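Local structure of beta-agarase D (4ASM) at residues V13-N18 against K23-Q28; S177-K182 against Q328-E333; D203-W208 against T258-Y263. The protein hydrolyses the beta-1,4-galactosidic linkages of agarose at random internal positions with retention of anomeric configuration, the present chain being its GH16 catalytic domain. One frame throughout, in Å; residues are numbered along the deposited sequence.

Interaction 1. Residues V13-N18 against K23-Q28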
loop_
_atom_site.group_PDB
_atom_site.type_symbol
_atom_site.label_atom_id
_atom_site.label_comp_id
_atom_site.label_asym_id
_atom_site.label_seq_id
_atom_site.Cartn_x
_atom_site.Cartn_y
_atom_site.Cartn_z
ATOM N N VAL A 13 -15.224 16.453 4.364
ATOM C CA VAL A 13 -13.819 16.198 4.672
ATOM C C VAL A 13 -12.913 16.931 3.704
ATOM O O VAL A 13 -12.915 16.646 2.507
ATOM C CB VAL A 13 -13.515 14.688 4.583
ATOM C CG1 VAL A 13 -12.071 14.406 5.015
ATOM C CG2 VAL A 13 -14.512 13.858 5.408
ATOM N N PRO A 14 -12.131 17.895 4.199
ATOM C CA PRO A 14 -11.250 18.623 3.291
ATOM C C PRO A 14 -10.289 17.698 2.546
ATOM O O PRO A 14 -9.847 16.685 3.091
ATOM C CB PRO A 14 -10.486 19.581 4.209
ATOM C CG PRO A 14 -11.393 19.754 5.397
ATOM C CD PRO A 14 -12.067 18.410 5.573
ATOM N N ILE A 15 -10.015 18.052 1.301
ATOM C CA ILE A 15 -9.005 17.369 0.509
ATOM C C ILE A 15 -7.648 17.938 0.921
ATOM O O ILE A 15 -7.391 19.128 0.737
ATOM C CB ILE A 15 -9.262 17.580 -0.986
ATOM C CG1 ILE A 15 -10.658 17.055 -1.349
ATOM C CG2 ILE A 15 -8.174 16.904 -1.820
ATOM C CD1 ILE A 15 -11.235 17.627 -2.660
ATOM N N PRO A 16 -6.772 17.099 1.517
ATOM C CA PRO A 16 -5.552 17.664 2.109
ATOM C C PRO A 16 -4.444 17.981 1.113
ATOM O O PRO A 16 -3.517 18.715 1.447
ATOM C CB PRO A 16 -5.107 16.570 3.080
ATOM C CG PRO A 16 -5.603 15.299 2.468
ATOM C CD PRO A 16 -6.872 15.641 1.712
ATOM N N ALA A 17 -4.522 17.425 -0.090
ATOM C CA ALA A 17 -3.541 17.703 -1.119
ATOM C C ALA A 17 -3.849 19.039 -1.794
ATOM O O ALA A 17 -5.014 19.467 -1.869
ATOM C CB ALA A 17 -3.528 16.583 -2.139
ATOM N N ASN A 18 -2.798 19.687 -2.273
ATOM C CA ASN A 18 -2.916 20.990 -2.926
ATOM C C ASN A 18 -3.061 20.815 -4.431
ATOM O O ASN A 18 -2.122 20.351 -5.080
ATOM C CB ASN A 18 -1.663 21.818 -2.602
ATOM C CG ASN A 18 -1.583 23.141 -3.369
ATOM O OD1 ASN A 18 -2.589 23.752 -3.732
ATOM N ND2 ASN A 18 -0.351 23.595 -3.604
ATOM N N LYS A 23 -6.179 26.047 -9.617
ATOM C CA LYS A 23 -6.769 24.732 -9.835
ATOM C C LYS A 23 -7.633 24.274 -8.676
ATOM O O LYS A 23 -7.512 24.765 -7.549
ATOM C CB LYS A 23 -5.666 23.713 -10.079
ATOM C CG LYS A 23 -4.867 23.949 -11.332
ATOM C CD LYS A 23 -4.053 22.724 -11.656
ATOM C CE LYS A 23 -3.568 22.751 -13.092
ATOM N NZ LYS A 23 -2.364 23.595 -13.251
ATOM N N THR A 24 -8.524 23.330 -8.965
ATOM C CA THR A 24 -9.359 22.715 -7.943
ATOM C C THR A 24 -9.388 21.215 -8.201
ATOM O O THR A 24 -8.938 20.755 -9.254
ATOM C CB THR A 24 -10.800 23.262 -7.928
ATOM O OG1 THR A 24 -11.451 22.925 -9.159
ATOM C CG2 THR A 24 -10.814 24.779 -7.751
ATOM N N TRP A 25 -9.914 20.469 -7.233
ATOM C CA TRP A 25 -10.013 19.011 -7.334
ATOM C C TRP A 25 -11.356 18.601 -7.907
ATOM O O TRP A 25 -12.400 19.043 -7.422
ATOM C CB TRP A 25 -9.863 18.381 -5.956
ATOM C CG TRP A 25 -8.506 18.517 -5.381
ATOM C CD1 TRP A 25 -8.133 19.331 -4.352
ATOM C CD2 TRP A 25 -7.322 17.832 -5.804
ATOM N NE1 TRP A 25 -6.788 19.186 -4.096
ATOM C CE2 TRP A 25 -6.264 18.274 -4.977
ATOM C CE3 TRP A 25 -7.054 16.887 -6.804
ATOM C CZ2 TRP A 25 -4.952 17.804 -5.120
ATOM C CZ3 TRP A 25 -5.753 16.417 -6.952
ATOM C CH2 TRP A 25 -4.715 16.865 -6.096
ATOM N N LYS A 26 -11.315 17.760 -8.933
ATOM C CA LYS A 26 -12.525 17.192 -9.515
ATOM C C LYS A 26 -12.693 15.729 -9.117
ATOM O O LYS A 26 -11.817 14.906 -9.385
ATOM C CB LYS A 26 -12.482 17.306 -11.044
ATOM C CG LYS A 26 -13.809 16.988 -11.708
ATOM C CD LYS A 26 -13.633 16.943 -13.211
ATOM C CE LYS A 26 -14.866 16.392 -13.920
ATOM N NZ LYS A 26 -14.606 16.227 -15.390
ATOM N N LEU A 27 -13.827 15.414 -8.499
ATOM C CA LEU A 27 -14.127 14.049 -8.096
ATOM C C LEU A 27 -14.236 13.132 -9.305
ATOM O O LEU A 27 -14.945 13.443 -10.274
ATOM C CB LEU A 27 -15.420 13.989 -7.282
ATOM C CG LEU A 27 -15.767 12.588 -6.766
ATOM C CD1 LEU A 27 -14.790 12.110 -5.674
ATOM C CD2 LEU A 27 -17.218 12.541 -6.282
ATOM N N GLN A 28 -13.515 12.015 -9.241
ATOM C CA GLN A 28 -13.601 10.960 -10.246
ATOM C C GLN A 28 -14.687 10.004 -9.792
ATOM O O GLN A 28 -14.492 9.156 -8.923
ATOM C CB GLN A 28 -12.249 10.273 -10.419
ATOM C CG GLN A 28 -11.133 11.251 -10.734
ATOM C CD GLN A 28 -11.392 12.015 -12.038
ATOM O OE1 GLN A 28 -11.468 11.414 -13.117
ATOM N NE2 GLN A 28 -11.544 13.334 -11.940
#
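I15 lies over one face of the W25 indole, and A17 meets it with its carbonyl oxygen near the ring edge. The contact lies on the outside of the GH16 beta-jelly-roll, where the loop V13-N18 folds back beside strand 24-27, itself paired antiparallel with strand 350-362. I15 sends CG2 over the face of the indole, 3.6 Å from the centroid of the W25 five-membered ring, a CH-pi contact. The methyl sits there because CG2 stands anti to the I15 backbone N, whereas the other branch, with chi1 -59°, runs beside that N and carries I15 CD1 to 3.6 Å from W25 CB. The branched side chain therefore covers both the pyrrole end of the ring and the root of the tryptophan. A17 CB leans obliquely over the benzo end from the same side as I15 CG2, 3.5 Å from W25 CZ2. Beyond the two segments, Y359 and P361 of strand 350-362 also pack on W25, and F134 of strand 133-140 touches I15 and A17. R357 holds the start of the loop by bonds to the carbonyls of V13 and P14. The polar edge of the indole is used as well, which helps to set its rotation: W25 NE1 donates to A17 O at 2.9 Å, with a bent N-H...O angle of 145° and the donor standing 53° above the carbonyl plane.

Interaction 2. Residues S177-K182 against Q328-E333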
loop_
_atom_site.group_PDB
_atom_site.type_symbol
_atom_site.label_atom_id
_atom_site.label_comp_id
_atom_site.label_asym_id
_atom_site.label_seq_id
_atom_site.Cartn_x
_atom_site.Cartn_y
_atom_site.Cartn_z
ATOM N N SER A 177 4.976 -5.925 17.860
ATOM C CA SER A 177 5.020 -4.574 18.436
ATOM C C SER A 177 5.908 -3.555 17.704
ATOM O O SER A 177 5.574 -2.371 17.663
ATOM C CB SER A 177 5.354 -4.629 19.937
ATOM O OG SER A 177 6.700 -5.013 20.166
ATOM N N TYR A 178 7.028 -3.998 17.126
ATOM C CA TYR A 178 7.945 -3.066 16.459
ATOM C C TYR A 178 7.273 -2.476 15.232
ATOM O O TYR A 178 7.445 -1.276 14.946
ATOM C CB TYR A 178 9.215 -3.793 16.057
ATOM C CG TYR A 178 10.271 -2.957 15.372
ATOM C CD1 TYR A 178 10.238 -2.732 13.990
ATOM C CD2 TYR A 178 11.360 -2.458 16.097
ATOM C CE1 TYR A 178 11.245 -1.974 13.360
ATOM C CE2 TYR A 178 12.359 -1.707 15.481
ATOM C CZ TYR A 178 12.291 -1.470 14.123
ATOM O OH TYR A 178 13.293 -0.736 13.533
ATOM N N PHE A 179 6.509 -3.310 14.516
ATOM C CA PHE A 179 5.869 -2.878 13.258
ATOM C C PHE A 179 4.503 -2.262 13.461
ATOM O O PHE A 179 4.089 -1.424 12.658
ATOM C CB PHE A 179 5.828 -4.026 12.238
ATOM C CG PHE A 179 7.181 -4.513 11.882
ATOM C CD1 PHE A 179 8.010 -3.762 11.045
ATOM C CD2 PHE A 179 7.676 -5.686 12.440
ATOM C CE1 PHE A 179 9.307 -4.206 10.746
ATOM C CE2 PHE A 179 8.959 -6.128 12.143
ATOM C CZ PHE A 179 9.770 -5.373 11.289
ATOM N N ALA A 180 3.811 -2.649 14.534
ATOM C CA ALA A 180 2.435 -2.195 14.754
ATOM C C ALA A 180 2.298 -0.680 14.906
ATOM O O ALA A 180 1.232 -0.121 14.636
ATOM C CB ALA A 180 1.808 -2.931 15.945
ATOM N N SER A 181 3.357 -0.024 15.366
ATOM C CA SER A 181 3.349 1.423 15.567
ATOM C C SER A 181 3.621 2.225 14.293
ATOM O O SER A 181 3.603 3.450 14.320
ATOM C CB SER A 181 4.370 1.828 16.643
ATOM O OG SER A 181 5.659 1.512 16.186
ATOM N N LYS A 182 3.858 1.534 13.167
ATOM C CA LYS A 182 4.266 2.226 11.941
ATOM C C LYS A 182 3.328 1.971 10.758
ATOM O O LYS A 182 2.627 0.943 10.694
ATOM C CB LYS A 182 5.696 1.800 11.556
ATOM C CG LYS A 182 6.738 2.084 12.668
ATOM C CD LYS A 182 6.839 3.601 12.978
ATOM C CE LYS A 182 8.022 3.981 13.892
ATOM N NZ LYS A 182 7.792 3.538 15.287
ATOM N N GLN A 328 2.473 -11.781 4.297
ATOM C CA GLN A 328 3.693 -11.688 3.469
ATOM C C GLN A 328 4.771 -12.664 3.913
ATOM O O GLN A 328 4.831 -13.055 5.085
ATOM C CB GLN A 328 4.197 -10.243 3.427
ATOM C CG GLN A 328 3.124 -9.320 2.832
ATOM C CD GLN A 328 3.500 -7.850 2.801
ATOM O OE1 GLN A 328 2.818 -7.024 2.162
ATOM N NE2 GLN A 328 4.543 -7.506 3.505
ATOM N N SER A 329 5.647 -13.052 2.985
ATOM C CA SER A 329 6.655 -14.054 3.278
ATOM C C SER A 329 7.511 -13.728 4.484
ATOM O O SER A 329 7.738 -14.595 5.321
ATOM C CB SER A 329 7.558 -14.284 2.063
ATOM O OG SER A 329 6.800 -14.683 0.943
ATOM N N TRP A 330 7.995 -12.487 4.572
ATOM C CA TRP A 330 8.904 -12.117 5.678
ATOM C C TRP A 330 8.215 -12.224 7.047
ATOM O O TRP A 330 8.809 -12.709 8.030
ATOM C CB TRP A 330 9.528 -10.718 5.442
ATOM C CG TRP A 330 8.550 -9.563 5.584
ATOM C CD1 TRP A 330 7.488 -9.282 4.785
ATOM C CD2 TRP A 330 8.548 -8.574 6.618
ATOM N NE1 TRP A 330 6.832 -8.154 5.236
ATOM C CE2 TRP A 330 7.462 -7.705 6.368
ATOM C CE3 TRP A 330 9.371 -8.338 7.737
ATOM C CZ2 TRP A 330 7.169 -6.617 7.194
ATOM C CZ3 TRP A 330 9.082 -7.256 8.552
ATOM C CH2 TRP A 330 7.980 -6.414 8.283
ATOM N N GLN A 331 6.956 -11.790 7.111
ATOM C CA GLN A 331 6.197 -11.897 8.343
ATOM C C GLN A 331 5.953 -13.362 8.693
ATOM O O GLN A 331 6.129 -13.765 9.844
ATOM C CB GLN A 331 4.859 -11.150 8.200
ATOM C CG GLN A 331 4.953 -9.615 8.211
ATOM C CD GLN A 331 5.199 -9.044 9.616
ATOM O OE1 GLN A 331 4.286 -8.499 10.274
ATOM N NE2 GLN A 331 6.418 -9.154 10.057
ATOM N N ALA A 332 5.540 -14.156 7.706
ATOM C CA ALA A 332 5.201 -15.558 7.933
ATOM C C ALA A 332 6.421 -16.374 8.355
ATOM O O ALA A 332 6.332 -17.204 9.272
ATOM C CB ALA A 332 4.539 -16.140 6.695
ATOM N N GLU A 333 7.556 -16.138 7.692
ATOM C CA GLU A 333 8.776 -16.871 8.038
ATOM C C GLU A 333 9.156 -16.621 9.504
ATOM O O GLU A 333 9.587 -17.551 10.208
ATOM C CB GLU A 333 9.914 -16.475 7.107
ATOM C CG GLU A 333 11.237 -17.188 7.442
ATOM C CD GLU A 333 12.316 -17.036 6.388
ATOM O OE1 GLU A 333 12.025 -16.559 5.278
ATOM O OE2 GLU A 333 13.466 -17.423 6.686
#
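F179 and W330 form a T-shaped aromatic pair, with the indole edge directed at the phenyl face. The planes stand at 86°, and the centroids of the F179 ring and the W330 six-membered ring are 4.8 Å apart. Two carbons of the benzo end do the touching: W330 CZ3 reaches F179 CZ at 3.4 Å, and W330 CH2 lies 3.6 Å from F179 CE1. W330 points toward the phenyl with CG held between the backbone N and the carbonyl carbon (chi1 70°), while F179 comes to meet it from the opposite direction. The other phenyl face is covered by Y178, whose CD1 sits over the ring centre, so F179 is sandwiched between its sequence neighbour and the tryptophan. Apolar contact also comes from within the helix, where Q331 CG lies against one face of the W330 ring. Polar bonds belong to each segment separately: A332 N to Q328 O at 2.9 Å opens the helix after its N-cap residue Q328, and K182 N to F179 O at 3.0 Å closes the short turn. K182 NZ also donates to S181 OG at 3.1 Å. The W330 side chain lies about 6 Å from that of E165, probably the proton donor, and about 3 Å from a bound di(hydroxyethyl)ether, consistent with a place beside the substrate cleft. Y167 adds a second edge-to-face partner to W330. The pair joins the weakly bonded helix 177-180, just ahead of strand 183-191, to helix 329-333, which follows strand 320-326 and packs through S329 and A332 on F105 of strand 102-106.

Interaction 3. Residues D203-W208 against T258-Y263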
loop_
_atom_site.group_PDB
_atom_site.type_symbol
_atom_site.label_atom_id
_atom_site.label_comp_id
_atom_site.label_asym_id
_atom_site.label_seq_id
_atom_site.Cartn_x
_atom_site.Cartn_y
_atom_site.Cartn_z
ATOM N N ASP A 203 14.245 3.291 3.666
ATOM C CA ASP A 203 14.746 4.253 4.642
ATOM C C ASP A 203 13.927 4.135 5.920
ATOM O O ASP A 203 12.719 3.817 5.889
ATOM C CB ASP A 203 14.793 5.705 4.115
ATOM C CG ASP A 203 13.453 6.231 3.624
ATOM O OD1 ASP A 203 12.856 5.610 2.706
ATOM O OD2 ASP A 203 13.035 7.305 4.107
ATOM N N LEU A 204 14.583 4.403 7.047
ATOM C CA LEU A 204 13.909 4.399 8.344
ATOM C C LEU A 204 12.623 5.246 8.306
ATOM O O LEU A 204 11.560 4.829 8.808
ATOM C CB LEU A 204 14.866 4.900 9.429
ATOM C CG LEU A 204 14.257 5.106 10.824
ATOM C CD1 LEU A 204 13.938 3.788 11.497
ATOM C CD2 LEU A 204 15.199 5.987 11.681
ATOM N N ASN A 205 12.704 6.423 7.692
ATOM C CA ASN A 205 11.565 7.349 7.683
ATOM C C ASN A 205 10.360 6.845 6.872
ATOM O O ASN A 205 9.259 7.373 7.027
ATOM C CB ASN A 205 11.998 8.735 7.201
ATOM C CG ASN A 205 12.774 9.515 8.259
ATOM O OD1 ASN A 205 12.900 9.104 9.428
ATOM N ND2 ASN A 205 13.294 10.684 7.850
ATOM N N SER A 206 10.556 5.812 6.041
ATOM C CA SER A 206 9.411 5.279 5.292
ATOM C C SER A 206 8.468 4.491 6.190
ATOM O O SER A 206 7.335 4.195 5.808
ATOM C CB SER A 206 9.847 4.424 4.090
ATOM O OG SER A 206 10.370 3.173 4.483
ATOM N N TRP A 207 8.958 4.118 7.367
ATOM C CA TRP A 207 8.132 3.465 8.383
ATOM C C TRP A 207 7.651 4.593 9.299
ATOM O O TRP A 207 8.311 4.957 10.285
ATOM C CB TRP A 207 8.926 2.358 9.083
ATOM C CG TRP A 207 9.215 1.251 8.122
ATOM C CD1 TRP A 207 10.290 1.160 7.255
ATOM C CD2 TRP A 207 8.404 0.096 7.875
ATOM N NE1 TRP A 207 10.189 0.018 6.504
ATOM C CE2 TRP A 207 9.047 -0.654 6.858
ATOM C CE3 TRP A 207 7.199 -0.387 8.420
ATOM C CZ2 TRP A 207 8.535 -1.864 6.374
ATOM C CZ3 TRP A 207 6.683 -1.605 7.933
ATOM C CH2 TRP A 207 7.362 -2.323 6.923
ATOM N N TRP A 208 6.523 5.187 8.926
ATOM C CA TRP A 208 6.075 6.426 9.516
ATOM C C TRP A 208 5.276 6.192 10.794
ATOM O O TRP A 208 4.462 5.267 10.893
ATOM C CB TRP A 208 5.240 7.206 8.485
ATOM C CG TRP A 208 4.698 8.443 9.074
ATOM C CD1 TRP A 208 5.351 9.630 9.236
ATOM C CD2 TRP A 208 3.412 8.595 9.668
ATOM N NE1 TRP A 208 4.527 10.529 9.881
ATOM C CE2 TRP A 208 3.332 9.921 10.158
ATOM C CE3 TRP A 208 2.304 7.743 9.824
ATOM C CZ2 TRP A 208 2.189 10.417 10.800
ATOM C CZ3 TRP A 208 1.170 8.236 10.460
ATOM C CH2 TRP A 208 1.124 9.560 10.946
ATOM N N THR A 258 7.715 17.154 13.266
ATOM C CA THR A 258 8.639 18.064 12.651
ATOM C C THR A 258 9.191 17.449 11.334
ATOM O O THR A 258 9.348 16.225 11.214
ATOM C CB THR A 258 9.670 18.420 13.754
ATOM O OG1 THR A 258 9.845 19.841 13.860
ATOM C CG2 THR A 258 10.888 17.664 13.669
ATOM N N TRP A 259 9.439 18.291 10.337
ATOM C CA TRP A 259 9.927 17.800 9.027
ATOM C C TRP A 259 11.405 17.483 9.031
ATOM O O TRP A 259 12.215 18.292 9.500
ATOM C CB TRP A 259 9.680 18.806 7.905
ATOM C CG TRP A 259 8.243 18.928 7.453
ATOM C CD1 TRP A 259 7.409 19.988 7.666
ATOM C CD2 TRP A 259 7.486 17.964 6.717
ATOM N NE1 TRP A 259 6.183 19.757 7.100
ATOM C CE2 TRP A 259 6.204 18.522 6.494
ATOM C CE3 TRP A 259 7.769 16.693 6.199
ATOM C CZ2 TRP A 259 5.200 17.837 5.795
ATOM C CZ3 TRP A 259 6.769 16.016 5.497
ATOM C CH2 TRP A 259 5.504 16.588 5.315
ATOM N N GLN A 260 11.760 16.325 8.474
ATOM C CA GLN A 260 13.161 16.000 8.195
ATOM C C GLN A 260 13.362 15.774 6.700
ATOM O O GLN A 260 12.597 15.027 6.068
ATOM C CB GLN A 260 13.638 14.798 8.987
ATOM C CG GLN A 260 15.126 14.579 8.810
ATOM C CD GLN A 260 15.668 13.483 9.660
ATOM O OE1 GLN A 260 16.530 13.727 10.520
ATOM N NE2 GLN A 260 15.209 12.279 9.434
ATOM N N TYR A 261 14.404 16.396 6.140
ATOM C CA TYR A 261 14.691 16.334 4.701
ATOM C C TYR A 261 15.880 15.439 4.529
ATOM O O TYR A 261 16.926 15.653 5.172
ATOM C CB TYR A 261 15.015 17.737 4.155
ATOM C CG TYR A 261 13.966 18.742 4.526
ATOM C CD1 TYR A 261 12.813 18.908 3.745
ATOM C CD2 TYR A 261 14.095 19.502 5.693
ATOM C CE1 TYR A 261 11.812 19.800 4.114
ATOM C CE2 TYR A 261 13.113 20.415 6.064
ATOM C CZ TYR A 261 11.971 20.542 5.280
ATOM O OH TYR A 261 11.003 21.442 5.649
ATOM N N THR A 262 15.724 14.411 3.703
ATOM C CA THR A 262 16.786 13.436 3.541
ATOM C C THR A 262 16.988 13.012 2.095
ATOM O O THR A 262 16.163 13.276 1.237
ATOM C CB THR A 262 16.539 12.168 4.397
ATOM O OG1 THR A 262 15.304 11.572 3.980
ATOM C CG2 THR A 262 16.495 12.482 5.910
ATOM N N TYR A 263 18.119 12.379 1.828
ATOM C CA TYR A 263 18.382 11.840 0.492
ATOM C C TYR A 263 19.367 10.660 0.645
ATOM O O TYR A 263 20.044 10.532 1.675
ATOM C CB TYR A 263 18.928 12.938 -0.446
ATOM C CG TYR A 263 20.271 13.449 0.002
ATOM C CD1 TYR A 263 20.363 14.472 0.958
ATOM C CD2 TYR A 263 21.445 12.882 -0.478
ATOM C CE1 TYR A 263 21.594 14.903 1.420
ATOM C CE2 TYR A 263 22.681 13.312 -0.030
ATOM C CZ TYR A 263 22.747 14.328 0.919
ATOM O OH TYR A 263 23.971 14.763 1.404
HETATM O O HOH W 1 14.706 9.170 5.014
#
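N205 and Q260 bring their amide ends together, N205 ND2 and Q260 NE2 as modelled lying 3.0 Å apart. This is the close part of the contact: the side chains cross at about a right angle, and the amide planes are tilted 31° apart. Q260 gets there by extension, CG anti to its backbone N (chi1 -173°) and the chain straight beyond. T252 and L254 also touch N205, and L254 reaches Q260. The contact spans the two layers of the GH16 beta-sandwich: the 3-10 turn 204-206 runs into strand 207-208, paired with strand 183-191, whereas Q260 and T262 lie on strand 259-264, between strands 249-253 and 282-288. An alanine here removes the amide, and a gap would probably open between the turn and strand 259-264, with the end of Q260 losing its close neighbour and freer to turn. The other side is looser and is bridged by water. T262 CG2 stays 4.2 Å from the atom modelled as N205 ND2, and one water joins D203 OD2 to T262 OG1 at 2.7 Å each, donating to the carboxylate. R243 forms a salt bridge to D203 OD2, and D203 O accepts from both S206 N and S206 OG.

How the interactions relate
Along the chain, interaction 1 closes first; interaction 3 is then nested inside the long loop closed by interaction 2. Interactions 1 and 2 lie on opposite sides of the chain's centre, about 33 Å apart between centres; interaction 3 is about 25 Å from the first and 19 Å from the second. Interactions 1 and 3 reach the same sheet, their nearest atoms about 10 Å apart. Only interactions 2 and 3 touch: K182 CD packs on W207 O at 3.4 Å, and the F179 ring on that of W207. Strand 183-191 links them. In space, the contacts pass from the GH16 domain's outer surface (interaction 1) to between the layers (interaction 3) and the probable cleft side (interaction 2).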